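Local structure of terminal oxygenase component of carbazole (Janthinobacterium sp., 7BUG) at residues A[30-34]-A[296-300]; A[224-229]-A[262-266]. The protein catalyses, as the terminal oxygenase of carbazole 1,9a-dioxygenase, the angular dioxygenation of carbazole, using a Rieske [2Fe-2S] cluster and a mononuclear iron. All blocks are in the same frame, centred on the assembly; numbering follows the deposited sequence.

Contact 1 of 2, residues A[30-34]-A[296-300]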
loop_
_atom_site.group_PDB
_atom_site.type_symbol
_atom_site.label_atom_id
_atom_site.label_comp_id
_atom_site.label_asym_id
_atom_site.label_seq_id
_atom_site.Cartn_x
_atom_site.Cartn_y
_atom_site.Cartn_z
ATOM N N TYR A 30 -19.827 6.368 -22.014
ATOM C CA TYR A 30 -19.840 5.245 -21.054
ATOM C C TYR A 30 -21.049 5.323 -20.130
ATOM O O TYR A 30 -21.322 6.381 -19.582
ATOM C CB TYR A 30 -18.598 5.301 -20.156
ATOM C CG TYR A 30 -17.324 5.042 -20.905
ATOM C CD1 TYR A 30 -16.892 3.759 -21.152
ATOM C CD2 TYR A 30 -16.570 6.074 -21.396
ATOM C CE1 TYR A 30 -15.697 3.512 -21.818
ATOM C CE2 TYR A 30 -15.409 5.858 -22.111
ATOM C CZ TYR A 30 -14.953 4.568 -22.309
ATOM O OH TYR A 30 -13.797 4.406 -23.010
ATOM N N PRO A 31 -21.687 4.192 -19.847
ATOM C CA PRO A 31 -22.725 4.142 -18.823
ATOM C C PRO A 31 -22.130 4.087 -17.427
ATOM O O PRO A 31 -21.109 3.440 -17.251
ATOM C CB PRO A 31 -23.521 2.896 -19.165
ATOM C CG PRO A 31 -22.496 1.972 -19.692
ATOM C CD PRO A 31 -21.519 2.859 -20.463
ATOM N N VAL A 32 -22.737 4.794 -16.477
ATOM C CA VAL A 32 -22.139 4.842 -15.110
ATOM C C VAL A 32 -23.168 4.538 -14.031
ATOM O O VAL A 32 -22.737 4.223 -12.922
ATOM C CB VAL A 32 -21.493 6.205 -14.871
ATOM C CG1 VAL A 32 -20.294 6.396 -15.814
ATOM C CG2 VAL A 32 -22.458 7.335 -15.012
ATOM N N MET A 33 -24.449 4.670 -14.324
ATOM C CA MET A 33 -25.505 4.420 -13.308
ATOM C C MET A 33 -26.841 4.379 -14.034
ATOM O O MET A 33 -26.878 4.619 -15.239
ATOM C CB MET A 33 -25.539 5.504 -12.236
ATOM C CG MET A 33 -25.996 6.821 -12.717
ATOM S SD MET A 33 -25.913 8.072 -11.378
ATOM C CE MET A 33 -24.156 8.332 -11.301
ATOM N N PHE A 34 -27.881 3.985 -13.318
ATOM C CA PHE A 34 -29.262 3.960 -13.867
ATOM C C PHE A 34 -29.956 5.273 -13.537
ATOM O O PHE A 34 -29.657 5.936 -12.567
ATOM C CB PHE A 34 -30.023 2.736 -13.363
ATOM C CG PHE A 34 -29.430 1.444 -13.851
ATOM C CD1 PHE A 34 -29.616 1.028 -15.157
ATOM C CD2 PHE A 34 -28.609 0.702 -13.026
ATOM C CE1 PHE A 34 -29.051 -0.164 -15.619
ATOM C CE2 PHE A 34 -28.061 -0.485 -13.486
ATOM C CZ PHE A 34 -28.229 -0.887 -14.784
ATOM N N TYR A 296 -19.067 -3.030 -13.816
ATOM C CA TYR A 296 -19.643 -4.142 -14.593
ATOM C C TYR A 296 -21.114 -3.806 -14.737
ATOM O O TYR A 296 -21.947 -3.990 -13.786
ATOM C CB TYR A 296 -19.346 -5.470 -13.899
ATOM C CG TYR A 296 -19.960 -6.651 -14.589
ATOM C CD1 TYR A 296 -20.014 -6.780 -15.965
ATOM C CD2 TYR A 296 -20.394 -7.751 -13.845
ATOM C CE1 TYR A 296 -20.547 -7.891 -16.586
ATOM C CE2 TYR A 296 -20.872 -8.892 -14.457
ATOM C CZ TYR A 296 -20.993 -8.971 -15.831
ATOM O OH TYR A 296 -21.540 -10.067 -16.491
ATOM N N PHE A 297 -21.427 -3.173 -15.860
ATOM C CA PHE A 297 -22.728 -2.540 -16.085
ATOM C C PHE A 297 -23.532 -3.484 -16.971
ATOM O O PHE A 297 -23.288 -3.584 -18.185
ATOM C CB PHE A 297 -22.543 -1.131 -16.666
ATOM C CG PHE A 297 -23.814 -0.318 -16.735
ATOM C CD1 PHE A 297 -24.708 -0.415 -17.775
ATOM C CD2 PHE A 297 -24.054 0.629 -15.778
ATOM C CE1 PHE A 297 -25.846 0.377 -17.805
ATOM C CE2 PHE A 297 -25.193 1.432 -15.781
ATOM C CZ PHE A 297 -26.081 1.301 -16.820
ATOM N N GLN A 298 -24.394 -4.284 -16.331
ATOM C CA GLN A 298 -25.028 -5.437 -16.990
ATOM C C GLN A 298 -26.472 -5.030 -17.350
ATOM O O GLN A 298 -27.147 -4.414 -16.460
ATOM C CB GLN A 298 -25.163 -6.603 -16.008
ATOM C CG GLN A 298 -23.903 -7.358 -15.678
ATOM C CD GLN A 298 -24.222 -8.332 -14.548
ATOM O OE1 GLN A 298 -24.689 -7.929 -13.486
ATOM N NE2 GLN A 298 -24.061 -9.611 -14.830
ATOM N N THR A 299 -26.921 -5.312 -18.569
ATOM C CA THR A 299 -28.317 -5.060 -18.987
ATOM C C THR A 299 -28.858 -6.268 -19.744
ATOM O O THR A 299 -28.096 -6.980 -20.375
ATOM C CB THR A 299 -28.490 -3.807 -19.865
ATOM O OG1 THR A 299 -27.949 -4.059 -21.156
ATOM C CG2 THR A 299 -27.846 -2.569 -19.263
ATOM N N LEU A 300 -30.162 -6.516 -19.570
ATOM C CA LEU A 300 -30.904 -7.467 -20.408
ATOM C C LEU A 300 -31.979 -6.665 -21.130
ATOM O O LEU A 300 -32.648 -5.814 -20.493
ATOM C CB LEU A 300 -31.562 -8.560 -19.555
ATOM C CG LEU A 300 -30.590 -9.432 -18.757
ATOM C CD1 LEU A 300 -31.386 -10.459 -17.936
ATOM C CD2 LEU A 300 -29.627 -10.138 -19.675
#

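Contact 2 of 2, residues A[224-229]-A[262-266]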
loop_
_atom_site.group_PDB
_atom_site.type_symbol
_atom_site.label_atom_id
_atom_site.label_comp_id
_atom_site.label_asym_id
_atom_site.label_seq_id
_atom_site.Cartn_x
_atom_site.Cartn_y
_atom_site.Cartn_z
ATOM N N ARG A 224 -20.221 2.744 -35.558
ATOM C CA ARG A 224 -19.983 1.663 -34.551
ATOM C C ARG A 224 -18.797 0.811 -34.990
ATOM O O ARG A 224 -18.578 0.609 -36.218
ATOM C CB ARG A 224 -21.126 0.655 -34.430
ATOM C CG ARG A 224 -22.405 1.161 -33.821
ATOM C CD ARG A 224 -23.280 -0.058 -33.615
ATOM N NE ARG A 224 -24.434 0.544 -33.059
ATOM C CZ ARG A 224 -25.545 0.796 -33.703
ATOM N NH1 ARG A 224 -26.540 1.369 -33.061
ATOM N NH2 ARG A 224 -25.675 0.474 -34.985
ATOM N N LYS A 225 -18.005 0.322 -34.042
ATOM C CA LYS A 225 -16.826 -0.497 -34.378
ATOM C C LYS A 225 -16.895 -1.742 -33.493
ATOM O O LYS A 225 -16.934 -1.586 -32.267
ATOM C CB LYS A 225 -15.521 0.269 -34.170
ATOM C CG LYS A 225 -15.396 1.580 -34.952
ATOM C CD LYS A 225 -15.110 1.344 -36.424
ATOM C CE LYS A 225 -14.823 2.629 -37.146
ATOM N NZ LYS A 225 -16.087 3.220 -37.572
ATOM N N GLY A 226 -16.929 -2.928 -34.094
ATOM C CA GLY A 226 -16.975 -4.140 -33.264
ATOM C C GLY A 226 -16.507 -5.382 -33.982
ATOM O O GLY A 226 -16.034 -5.331 -35.133
ATOM N N VAL A 227 -16.588 -6.491 -33.276
ATOM C CA VAL A 227 -16.149 -7.829 -33.765
ATOM C C VAL A 227 -17.221 -8.832 -33.376
ATOM O O VAL A 227 -17.605 -8.873 -32.210
ATOM C CB VAL A 227 -14.767 -8.255 -33.216
ATOM C CG1 VAL A 227 -14.301 -9.545 -33.880
ATOM C CG2 VAL A 227 -13.737 -7.176 -33.409
ATOM N N TYR A 228 -17.664 -9.650 -34.324
ATOM C CA TYR A 228 -18.506 -10.830 -34.037
ATOM C C TYR A 228 -17.588 -12.042 -33.914
ATOM O O TYR A 228 -16.645 -12.175 -34.707
ATOM C CB TYR A 228 -19.544 -11.083 -35.137
ATOM C CG TYR A 228 -20.694 -10.112 -35.144
ATOM C CD1 TYR A 228 -20.576 -8.857 -35.717
ATOM C CD2 TYR A 228 -21.872 -10.414 -34.493
ATOM C CE1 TYR A 228 -21.636 -7.956 -35.701
ATOM C CE2 TYR A 228 -22.934 -9.528 -34.454
ATOM C CZ TYR A 228 -22.807 -8.279 -35.037
ATOM O OH TYR A 228 -23.863 -7.409 -34.955
ATOM N N ASP A 229 -17.909 -12.874 -32.921
ATOM C CA ASP A 229 -17.296 -14.202 -32.643
ATOM C C ASP A 229 -18.061 -15.218 -33.496
ATOM O O ASP A 229 -19.210 -15.507 -33.186
ATOM C CB ASP A 229 -17.366 -14.524 -31.141
ATOM C CG ASP A 229 -16.968 -15.962 -30.796
ATOM O OD1 ASP A 229 -16.435 -16.648 -31.691
ATOM O OD2 ASP A 229 -17.270 -16.402 -29.651
ATOM N N ILE A 262 -22.644 -13.221 -30.874
ATOM C CA ILE A 262 -21.822 -12.673 -29.764
ATOM C C ILE A 262 -20.943 -11.609 -30.398
ATOM O O ILE A 262 -20.195 -11.938 -31.326
ATOM C CB ILE A 262 -20.941 -13.728 -29.092
ATOM C CG1 ILE A 262 -21.804 -14.811 -28.453
ATOM C CG2 ILE A 262 -20.020 -13.042 -28.070
ATOM C CD1 ILE A 262 -21.019 -15.917 -27.792
ATOM N N SER A 263 -20.975 -10.389 -29.888
ATOM C CA SER A 263 -20.147 -9.322 -30.479
ATOM C C SER A 263 -19.650 -8.398 -29.371
ATOM O O SER A 263 -20.330 -8.263 -28.332
ATOM C CB SER A 263 -20.921 -8.554 -31.542
ATOM O OG SER A 263 -22.166 -8.113 -31.037
ATOM N N ILE A 264 -18.463 -7.860 -29.602
ATOM C CA ILE A 264 -17.873 -6.855 -28.703
ATOM C C ILE A 264 -17.727 -5.556 -29.497
ATOM O O ILE A 264 -17.345 -5.584 -30.683
ATOM C CB ILE A 264 -16.545 -7.354 -28.114
ATOM C CG1 ILE A 264 -16.058 -6.414 -27.010
ATOM C CG2 ILE A 264 -15.494 -7.535 -29.225
ATOM C CD1 ILE A 264 -16.857 -6.476 -25.706
ATOM N N TRP A 265 -18.002 -4.442 -28.846
ATOM C CA TRP A 265 -18.024 -3.103 -29.504
ATOM C C TRP A 265 -17.165 -2.143 -28.700
ATOM O O TRP A 265 -17.260 -2.168 -27.457
ATOM C CB TRP A 265 -19.475 -2.617 -29.568
ATOM C CG TRP A 265 -20.350 -3.587 -30.295
ATOM C CD1 TRP A 265 -20.972 -4.681 -29.777
ATOM C CD2 TRP A 265 -20.587 -3.628 -31.718
ATOM N NE1 TRP A 265 -21.627 -5.385 -30.759
ATOM C CE2 TRP A 265 -21.399 -4.759 -31.964
ATOM C CE3 TRP A 265 -20.191 -2.815 -32.795
ATOM C CZ2 TRP A 265 -21.832 -5.099 -33.247
ATOM C CZ3 TRP A 265 -20.595 -3.176 -34.059
ATOM C CH2 TRP A 265 -21.407 -4.291 -34.275
ATOM N N LEU A 266 -16.448 -1.252 -29.383
ATOM C CA LEU A 266 -15.917 -0.050 -28.700
ATOM C C LEU A 266 -17.079 0.729 -28.101
ATOM O O LEU A 266 -18.118 0.898 -28.732
ATOM C CB LEU A 266 -15.071 0.803 -29.645
ATOM C CG LEU A 266 -13.653 0.295 -29.892
ATOM C CD1 LEU A 266 -13.086 1.000 -31.121
ATOM C CD2 LEU A 266 -12.745 0.543 -28.693
HETATM O O HOH W 1 -18.478 1.294 -31.339
HETATM O O HOH W 2 -21.510 -14.208 -33.363
#

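Contact 1 of 2, residues A[30-34]-A[296-300]
Phe297 reaches from the catalytic-domain sheet to Pro31 and Phe34 of the Rieske domain, so this contact is part of the interface between the two domains of the oxygenase subunit. Pro31 lies on strand 28-32, an edge strand of the Rieske sheet within this chain. Phe297 lies on strand 293-303 of the sheet in the ring-hydroxylase domain. No hydrogen bond joins the two segments. The ring of Phe297 is held between two partners. Over one face sits Pro31 CB, 3.7 Å from the ring centroid and 10° off the ring normal, a CH-pi contact over the centre of the ring. Pro31 CG also lies 3.8 Å from Phe297 CD1. Over the opposite face lies the ring of Phe34, in an offset stack with centroids 4.6 Å apart and planes at 24°. The closest approach there is Phe34 CE1 to Phe297 CZ at 3.5 Å, toward the rim of the Phe34 ring. The two phenylalanines come from opposite directions. Phe297 has CG anti to its own N (chi1 -171°), which carries the ring across toward the corner of the chain at Met33. Met33 N comes obliquely to within 3.6 Å of Phe297 CE2. At the edge of the Phe34 ring, Gln298 O is 4.1 Å from Phe34 CZ. Gln298 starts its side chain away from segment 30-34, and its NE2 bonds to Leu326 O. With an alanine at Phe297, Pro31 and Phe34 would probably lose the ring packed between them, opening a gap at the domain interface. Asn164 of strand 158-167 also touches the Phe297 side chain, and Trp285 of strand 281-288 touches Pro31. The attraction between the segments is therefore mainly dispersion and ring stacking, which depends on close fit rather than on paired charges.

Contact 2 of 2, residues A[224-229]-A[262-266]
Val227 and Ile264 exchange two backbone hydrogen bonds, Val227 N to Ile264 O at 2.8 Å and Ile264 N to Val227 O at 2.9 Å. Asp229 N bonds to Ile262 O almost straight (172° at the hydrogen), and Leu266 N bonds to Lys225 O. Gly226 pairs with Trp265 and Tyr228 with Ser263 as non-hydrogen-bonded pairs. Gly226 CA packs against the indole, 3.5 Å from Trp265 CE3. A CB would probably run into Trp265 CE3 and Ile264 O, which fits a glycine here. On the same face of the sheet, Ser263 CB sits over the Tyr228 ring, 3.7 Å from its centroid, in a CH-pi contact. Tyr228 OH meets the indole edge at Trp265 CZ2, and the two ring planes are nearly perpendicular, at 89°. These antiparallel strands, 226-229 and 261-265, are neighbours in the large sheet of the catalytic domain, which has a Bet v 1-like fold. Ser263 OG, set between its backbone N and carbonyl carbon (chi1 52°), accepts a hydrogen bond from Trp265 NE1 (2.8 Å), which helps fix the indole's rotation. Two waters bridge the strand ends, one from Lys225 N to Leu266 O, the other from Ile262 N to Asp229 O. Arg224 CB packs on Trp265 CZ3, and the guanidinium beyond it is held by Asp220 and Thr149 O. On the other face, Val227 meets helix 360-372 and Ile264 meets helix 171-179.

Contact 1 and contact 2 are both largely buried and reach the same catalytic-domain sheet, through strands 293-303 and 261-265. Their centres are about 17 Å apart, and their nearest atoms about 7 Å. Contact 1 joins two domains, and its segments meet mainly through side chains. Contact 2 lies within one domain. Its strands are joined by backbone hydrogen bonds, with side chains packed on both faces and waters at the ends. It also buries more area, 544 against 252 Å². Tyr228, Ile262, Arg224 and Lys225 of contact 2 remain partly exposed, as does Phe34 of contact 1. Aromatic rings serve both, stacked in contact 1 and nearly perpendicular in contact 2.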